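Local coordinates for major capsid protein (Paramecium bursaria Chlorella virus 1, PDB 5TIP), which self-assembles as trimers into the large icosahedral capsid of a chlorovirus, forming most of its glycosylated outer shell, at residues Gln181-Val185 with Asn186-Ser190. Numbering follows the deposited sequence.
Sequences QVQGV and NYNGS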
loop_
_atom_site.group_PDB
_atom_site.type_symbol
_atom_site.label_atom_id
_atom_site.label_comp_id
_atom_site.label_asym_id
_atom_site.label_seq_id
_atom_site.Cartn_x
_atom_site.Cartn_y
_atom_site.Cartn_z
ATOM N N GLN A 181 -28.895 -18.940 -4.020
ATOM C CA GLN A 181 -28.530 -18.860 -5.426
ATOM C C GLN A 181 -27.278 -18.007 -5.565
ATOM O O GLN A 181 -27.253 -16.862 -5.104
ATOM C CB GLN A 181 -29.675 -18.266 -6.252
ATOM C CG GLN A 181 -31.021 -18.922 -5.988
ATOM C CD GLN A 181 -32.122 -18.383 -6.876
ATOM O OE1 GLN A 181 -31.924 -17.416 -7.611
ATOM N NE2 GLN A 181 -33.289 -19.016 -6.822
ATOM N N VAL A 182 -26.248 -18.563 -6.199
ATOM C CA VAL A 182 -24.969 -17.884 -6.390
ATOM C C VAL A 182 -24.667 -17.858 -7.883
ATOM O O VAL A 182 -24.536 -18.915 -8.515
ATOM C CB VAL A 182 -23.834 -18.559 -5.606
ATOM C CG1 VAL A 182 -22.535 -17.816 -5.834
ATOM C CG2 VAL A 182 -24.168 -18.605 -4.122
ATOM N N GLN A 183 -24.547 -16.648 -8.435
ATOM C CA GLN A 183 -24.354 -16.466 -9.869
ATOM C C GLN A 183 -23.068 -17.132 -10.338
ATOM O O GLN A 183 -22.013 -17.004 -9.711
ATOM C CB GLN A 183 -24.341 -14.976 -10.216
ATOM C CG GLN A 183 -23.797 -14.673 -11.600
ATOM C CD GLN A 183 -24.631 -15.293 -12.704
ATOM O OE1 GLN A 183 -25.855 -15.374 -12.605
ATOM N NE2 GLN A 183 -23.968 -15.737 -13.764
ATOM N N GLY A 184 -23.166 -17.852 -11.452
ATOM C CA GLY A 184 -22.033 -18.543 -12.016
ATOM C C GLY A 184 -21.632 -19.812 -11.298
ATOM O O GLY A 184 -20.678 -20.470 -11.731
ATOM N N VAL A 185 -22.337 -20.197 -10.236
ATOM C CA VAL A 185 -22.011 -21.417 -9.498
ATOM C C VAL A 185 -23.159 -22.416 -9.579
ATOM O O VAL A 185 -22.977 -23.525 -10.093
ATOM C CB VAL A 185 -21.643 -21.088 -8.040
ATOM C CG1 VAL A 185 -21.567 -22.348 -7.200
ATOM C CG2 VAL A 185 -20.281 -20.408 -7.997
ATOM N N ASN A 186 -24.343 -22.037 -9.079
ATOM C CA ASN A 186 -25.533 -22.881 -9.211
ATOM C C ASN A 186 -26.687 -22.190 -9.938
ATOM O O ASN A 186 -27.690 -22.856 -10.228
ATOM C CB ASN A 186 -26.014 -23.419 -7.839
ATOM C CG ASN A 186 -26.639 -22.367 -6.963
ATOM O OD1 ASN A 186 -26.326 -21.190 -7.059
ATOM N ND2 ASN A 186 -27.556 -22.795 -6.094
ATOM N N TYR A 187 -26.573 -20.898 -10.278
ATOM C CA TYR A 187 -27.587 -20.213 -11.081
ATOM C C TYR A 187 -26.887 -19.355 -12.127
ATOM O O TYR A 187 -25.752 -18.898 -11.937
ATOM C CB TYR A 187 -28.524 -19.324 -10.249
ATOM C CG TYR A 187 -29.699 -20.077 -9.651
ATOM C CD1 TYR A 187 -29.520 -20.890 -8.560
ATOM C CD2 TYR A 187 -30.986 -19.969 -10.170
ATOM C CE1 TYR A 187 -30.572 -21.604 -8.005
ATOM C CE2 TYR A 187 -32.050 -20.677 -9.611
ATOM C CZ TYR A 187 -31.834 -21.483 -8.536
ATOM O OH TYR A 187 -32.910 -22.162 -8.019
ATOM N N ASN A 188 -27.574 -19.132 -13.250
ATOM C CA ASN A 188 -27.106 -18.223 -14.307
ATOM C C ASN A 188 -28.238 -17.218 -14.499
ATOM O O ASN A 188 -29.195 -17.482 -15.243
ATOM C CB ASN A 188 -26.789 -18.941 -15.609
ATOM C CG ASN A 188 -26.312 -17.982 -16.685
ATOM O OD1 ASN A 188 -25.890 -16.871 -16.371
ATOM N ND2 ASN A 188 -26.375 -18.397 -17.944
ATOM N N GLY A 189 -28.129 -16.078 -13.840
ATOM C CA GLY A 189 -29.245 -15.155 -13.835
ATOM C C GLY A 189 -30.322 -15.743 -12.959
ATOM O O GLY A 189 -30.091 -16.056 -11.782
ATOM N N SER A 190 -31.506 -15.931 -13.532
ATOM C CA SER A 190 -32.627 -16.536 -12.827
ATOM C C SER A 190 -32.757 -18.026 -13.096
ATOM O O SER A 190 -33.583 -18.676 -12.450
ATOM C CB SER A 190 -33.942 -15.842 -13.192
ATOM O OG SER A 190 -34.162 -15.834 -14.591
#
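A type II beta turn at Val182-Val185 lies in the loop that leads from strand 172-178 of the N-terminal jelly roll to the short strand 187-188, which pairs with 191-192; the chain that follows folds back against it, so that Asn186 and Tyr187 meet Val182. Gly184 takes the third position with a positive phi of 76°, and Val185 N closes the turn on Val182 O at 3.1 Å. Val182 O also accepts Asn186 N at 3.2 Å and, weakly, Tyr187 N. Gly184 N reaches Tyr187 O at 2.8 Å; with the weak Tyr187 N bond it forms the single Gln183-Tyr187 bridge.

The Asn186 amide folds back, its CG between backbone N and carbonyl carbon, and its OD1 takes Val182 N at 2.8 Å and 171°, in the carbonyl plane. Its ND2 binds Ser180 O, engaging both ends of this buried amide. Gln181 lies over one face of the Tyr187 ring: Gln181 CG is 3.6 Å from the ring centroid, a CH-pi contact, and the terminal amide is stacked on the ring, the planes 13° apart. Gln183 bends at its second torsion and brings OE1 to Gly189 N at 2.7 Å, a nearly straight bond. Gln183 NE2 binds Thr83 O and, only weakly, Asn188 OD1 at 3.4 Å.

Gln183 also touches Tyr299 of a glycan pocket. With two side-chain amides serving backbone N-H groups, polar bonds probably hold much of the loop's shape, alongside the packing of Val182 and Val185 on helix 87-91, and the stacked amide probably restrains the tilt of the Tyr187 ring on that face.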